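Local coordinates for protein probable porin (Pseudomonas aeruginosa, PDB 4FSP) that probably acts as a beta-barrel porin of the OprD family, letting small solutes cross the bacterial outer membrane, at residues Asp325-Phe328 with Ala329-Gly332; Phe182-Asn185 with Arg186-Ala189. All coordinates share one frame; numbering follows the deposited sequence.

Interaction 1 of 2, residues Asp325-Phe328 with Ala329-Gly332; sequences DCDF and APLG. With C8E ((hydroxyethyloxy)tri(ethyloxy)octane), chain F.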
loop_
_atom_site.group_PDB
_atom_site.type_symbol
_atom_site.label_atom_id
_atom_site.label_comp_id
_atom_site.label_asym_id
_atom_site.label_seq_id
_atom_site.Cartn_x
_atom_site.Cartn_y
_atom_site.Cartn_z
ATOM N N ASP A 325 11.574 11.771 10.380
ATOM C CA ASP A 325 12.146 10.435 10.569
ATOM C C ASP A 325 13.570 10.542 11.076
ATOM O O ASP A 325 14.291 11.479 10.724
ATOM C CB ASP A 325 12.174 9.650 9.258
ATOM C CG ASP A 325 10.795 9.361 8.726
ATOM O OD1 ASP A 325 10.185 10.263 8.095
ATOM O OD2 ASP A 325 10.320 8.227 8.932
ATOM N N CYS A 326 13.971 9.573 11.893
ATOM C CA CYS A 326 15.353 9.473 12.348
ATOM C C CYS A 326 15.833 8.030 12.402
ATOM O O CYS A 326 15.179 7.173 13.002
ATOM C CB CYS A 326 15.530 10.125 13.719
ATOM S SG CYS A 326 17.237 10.090 14.310
ATOM N N ASP A 327 16.969 7.769 11.757
ATOM C CA ASP A 327 17.652 6.482 11.837
ATOM C C ASP A 327 18.809 6.663 12.806
ATOM O O ASP A 327 19.656 7.536 12.612
ATOM C CB ASP A 327 18.193 6.083 10.461
ATOM C CG ASP A 327 18.721 4.649 10.420
ATOM O OD1 ASP A 327 18.965 4.057 11.489
ATOM O OD2 ASP A 327 18.897 4.108 9.308
ATOM N N PHE A 328 18.854 5.856 13.858
ATOM C CA PHE A 328 19.920 6.017 14.833
ATOM C C PHE A 328 21.145 5.202 14.441
ATOM O O PHE A 328 22.102 5.103 15.203
ATOM C CB PHE A 328 19.424 5.685 16.246
ATOM C CG PHE A 328 18.312 6.584 16.710
ATOM C CD1 PHE A 328 18.588 7.840 17.232
ATOM C CD2 PHE A 328 16.986 6.189 16.599
ATOM C CE1 PHE A 328 17.561 8.685 17.646
ATOM C CE2 PHE A 328 15.953 7.028 17.015
ATOM C CZ PHE A 328 16.244 8.281 17.540
ATOM N N ALA A 329 21.123 4.644 13.235
ATOM C CA ALA A 329 22.239 3.825 12.767
ATOM C C ALA A 329 23.538 4.618 12.568
ATOM O O ALA A 329 24.515 4.382 13.287
ATOM C CB ALA A 329 21.864 3.014 11.511
ATOM N N PRO A 330 23.560 5.590 11.628
ATOM C CA PRO A 330 24.847 6.271 11.457
ATOM C C PRO A 330 25.114 7.258 12.589
ATOM O O PRO A 330 25.911 8.181 12.428
ATOM C CB PRO A 330 24.671 7.014 10.132
ATOM C CG PRO A 330 23.221 7.327 10.081
ATOM C CD PRO A 330 22.511 6.190 10.778
ATOM N N LEU A 331 24.446 7.056 13.719
ATOM C CA LEU A 331 24.641 7.885 14.894
ATOM C C LEU A 331 25.110 7.023 16.059
ATOM O O LEU A 331 25.610 7.535 17.056
ATOM C CB LEU A 331 23.344 8.614 15.232
ATOM C CG LEU A 331 22.781 9.410 14.047
ATOM C CD1 LEU A 331 21.392 9.957 14.346
ATOM C CD2 LEU A 331 23.728 10.535 13.650
ATOM N N GLY A 332 24.956 5.708 15.921
ATOM C CA GLY A 332 25.491 4.777 16.899
ATOM C C GLY A 332 24.649 3.548 17.192
ATOM O O GLY A 332 25.178 2.530 17.632
HETATM C C7 C8E F . 12.704 7.779 21.812
HETATM C C8 C8E F . 13.949 8.028 20.967
HETATM O O9 C8E F . 15.133 8.048 21.750
HETATM C C10 C8E F . 16.077 7.075 21.347
HETATM C C11 C8E F . 17.423 7.747 21.076
HETATM O O12 C8E F . 18.433 7.375 21.995
HETATM C C13 C8E F . 19.697 7.190 21.383
HETATM C C14 C8E F . 20.666 6.454 22.310
HETATM O O15 C8E F . 21.767 7.290 22.621
HETATM C C16 C8E F . 22.805 6.694 23.383
HETATM C C17 C8E F . 23.096 5.262 22.946
HETATM O O18 C8E F . 24.137 5.274 21.995
HETATM C C19 C8E F . 25.409 5.321 22.601
HETATM C C20 C8E F . 26.289 4.230 22.002
#
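Asp327 reaches forward two residues and takes the amide hydrogen of Ala329 on its carboxylate, the Ala329 N to Asp327 OD1 distance being 2.8 Å. With CG anti to the backbone N (chi1 -171°), the carboxylate lies beside the carbonyl end of its own residue, and the amide meets it from above the carboxylate plane. This closes an Asx turn. Backbone bonds continue the winding: Gly332 N reaches Phe328 O at 3.0 Å, a weak bond, its N-H...O angle only 120°, and also Ala329 O at 3.0 Å. Gly332 has a positive phi (143°), a backbone region open chiefly to glycine.

The structural setting is a short connection between antiparallel barrel strands 318-327 and 336-346, on what is probably the periplasmic rim, as in other OprD porins.

Apolar packing accompanies the turn. Cys326 SG lies 3.6 Å above the plane of the Phe328 ring, offset toward its rim, while the detergent C8E crosses the opposite face, its C11 3.6 Å from Phe328 CE1. The ring is thus sandwiched between sulfur and detergent, and Leu336 and Leu338 of the returning strand also touch it. Leu331 folds back toward the strand end, its CD1 3.4 Å from Asp327 O and in looser contact, 4.2 Å, with Cys326 SG. Pro330 CD brushes the same carbonyl oxygen.

Interaction 2 of 2, residues Phe182-Asn185 with Arg186-Ala189; sequences FNRN and RRFA
Asn183 OD1 receives the amide of Phe188 at 2.9 Å from Phe188 N, with the donor in the carbonyl plane and the hydrogen bond fairly straight (157°). The side chain thereby reaches five positions along the chain and ties the start of the bend to its exit. A second bond lies inside this span: Arg187 N donates to Arg184 O at 3.2 Å, approaching from well above the carbonyl plane. It closes a four-residue beta turn whose middle residues, Asn185 and Arg186, both adopt left-handed helical backbone angles, so that the bend is close to a type III' turn.

Arg184 and Arg187 run side by side out of this turn and point the same way. Arg187 is extended from CG to NE, and Arg184 CD lies over one face of its guanidinium, 3.6 Å above the plane and offset toward the rim; the two guanidinium planes are 34° apart. The two arginines share acidic surroundings: Arg187 forms salt bridges with Asp311 and Glu314, while Arg184 bonds Tyr309 O, makes a cation-pi contact with that residue's ring and has a long, weak ion pair with Asp311. Glu314 OE2 also accepts from Asn185 ND2, so one carboxylate oxygen meets the side chains of both Asn185 and Arg187.

A water lying in the Arg187 guanidinium plane accepts from Arg187 NH1 at 2.9 Å and gives a weak bond to Phe182 O. The same carbonyl oxygen sits at the edge of the Phe188 ring, 3.8 Å from Phe188 CE2, while Arg187 CB lies over the centre of one ring face. The whole bend belongs to the long loop joining strands 179-180 and 193-205, and Arg184 and Arg187 face the loop between strands 299-300 and 318-327.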
loop_
_atom_site.group_PDB
_atom_site.type_symbol
_atom_site.label_atom_id
_atom_site.label_comp_id
_atom_site.label_asym_id
_atom_site.label_seq_id
_atom_site.Cartn_x
_atom_site.Cartn_y
_atom_site.Cartn_z
ATOM N N PHE A 182 -14.695 0.778 -0.766
ATOM C CA PHE A 182 -14.618 1.047 0.665
ATOM C C PHE A 182 -15.386 2.318 1.047
ATOM O O PHE A 182 -14.923 3.418 0.765
ATOM C CB PHE A 182 -13.161 1.175 1.095
ATOM C CG PHE A 182 -12.988 1.420 2.564
ATOM C CD1 PHE A 182 -13.802 0.777 3.487
ATOM C CD2 PHE A 182 -12.006 2.280 3.025
ATOM C CE1 PHE A 182 -13.639 0.994 4.841
ATOM C CE2 PHE A 182 -11.841 2.497 4.379
ATOM C CZ PHE A 182 -12.655 1.851 5.287
ATOM N N ASN A 183 -16.545 2.175 1.688
ATOM C CA ASN A 183 -17.339 3.348 2.049
ATOM C C ASN A 183 -16.596 4.278 3.005
ATOM O O ASN A 183 -16.042 5.284 2.564
ATOM C CB ASN A 183 -18.723 2.971 2.592
ATOM C CG ASN A 183 -19.824 3.902 2.080
ATOM O OD1 ASN A 183 -19.546 4.996 1.579
ATOM N ND2 ASN A 183 -21.076 3.471 2.207
ATOM N N ARG A 184 -16.561 3.931 4.290
ATOM C CA ARG A 184 -15.927 4.773 5.324
ATOM C C ARG A 184 -16.635 6.112 5.484
ATOM O O ARG A 184 -16.681 6.904 4.541
ATOM C CB ARG A 184 -14.429 5.009 5.053
ATOM C CG ARG A 184 -13.821 6.085 5.958
ATOM C CD ARG A 184 -12.299 6.028 6.001
ATOM N NE ARG A 184 -11.811 6.211 7.371
ATOM C CZ ARG A 184 -10.540 6.091 7.744
ATOM N NH1 ARG A 184 -9.599 5.800 6.853
ATOM N NH2 ARG A 184 -10.211 6.269 9.018
ATOM N N ASN A 185 -17.188 6.355 6.671
ATOM C CA ASN A 185 -17.917 7.591 6.965
ATOM C C ASN A 185 -19.030 7.900 5.951
ATOM O O ASN A 185 -19.345 9.065 5.704
ATOM C CB ASN A 185 -16.955 8.787 7.072
ATOM C CG ASN A 185 -15.814 8.547 8.058
ATOM O OD1 ASN A 185 -15.854 7.617 8.861
ATOM N ND2 ASN A 185 -14.793 9.401 8.003
ATOM N N ARG A 186 -19.606 6.854 5.358
ATOM C CA ARG A 186 -20.697 7.002 4.385
ATOM C C ARG A 186 -20.401 7.958 3.213
ATOM O O ARG A 186 -21.313 8.611 2.705
ATOM C CB ARG A 186 -21.985 7.452 5.095
ATOM C CG ARG A 186 -22.194 6.834 6.470
ATOM C CD ARG A 186 -23.327 7.516 7.229
ATOM N NE ARG A 186 -24.632 6.955 6.889
ATOM C CZ ARG A 186 -25.603 7.633 6.288
ATOM N NH1 ARG A 186 -25.418 8.904 5.969
ATOM N NH2 ARG A 186 -26.760 7.041 6.013
ATOM N N ARG A 187 -19.141 8.039 2.789
ATOM C CA ARG A 187 -18.744 8.953 1.707
ATOM C C ARG A 187 -19.526 8.752 0.417
ATOM O O ARG A 187 -19.735 9.694 -0.357
ATOM C CB ARG A 187 -17.253 8.804 1.402
ATOM C CG ARG A 187 -16.353 9.445 2.434
ATOM C CD ARG A 187 -14.947 8.895 2.328
ATOM N NE ARG A 187 -14.095 9.485 3.358
ATOM C CZ ARG A 187 -12.837 9.131 3.575
ATOM N NH1 ARG A 187 -12.276 8.180 2.828
ATOM N NH2 ARG A 187 -12.149 9.727 4.539
ATOM N N PHE A 188 -19.952 7.519 0.196
ATOM C CA PHE A 188 -20.685 7.162 -1.000
ATOM C C PHE A 188 -22.053 6.611 -0.604
ATOM O O PHE A 188 -22.364 6.554 0.585
ATOM C CB PHE A 188 -19.851 6.148 -1.773
ATOM C CG PHE A 188 -18.426 6.578 -1.939
ATOM C CD1 PHE A 188 -18.120 7.719 -2.685
ATOM C CD2 PHE A 188 -17.395 5.877 -1.330
ATOM C CE1 PHE A 188 -16.808 8.138 -2.835
ATOM C CE2 PHE A 188 -16.076 6.291 -1.473
ATOM C CZ PHE A 188 -15.777 7.429 -2.227
ATOM N N ALA A 189 -22.868 6.222 -1.582
ATOM C CA ALA A 189 -24.219 5.736 -1.290
ATOM C C ALA A 189 -24.228 4.411 -0.516
ATOM O O ALA A 189 -25.033 4.218 0.396
ATOM C CB ALA A 189 -25.027 5.613 -2.564
HETATM O O HOH W 1 -13.259 6.397 0.732
#

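The two contacts illustrate the two kinds of connection in a porin barrel. Interaction 1 is a short turn between neighbouring strands, whereas interaction 2 lies in a longer loop, probably on the extracellular side. They fall on opposite sides of the chain's centre, with their own centres 41 Å apart and their nearest atoms about 20 Å apart, so neither touches the other. Both use a side-chain oxygen, of Asp327 or Asn183, to catch a later backbone amide. Their surroundings differ: interaction 1 packs against one detergent molecule, and the side chain of Cys326 is about 7 Å from another bound C8E, while interaction 2 gathers arginines and acids across loops.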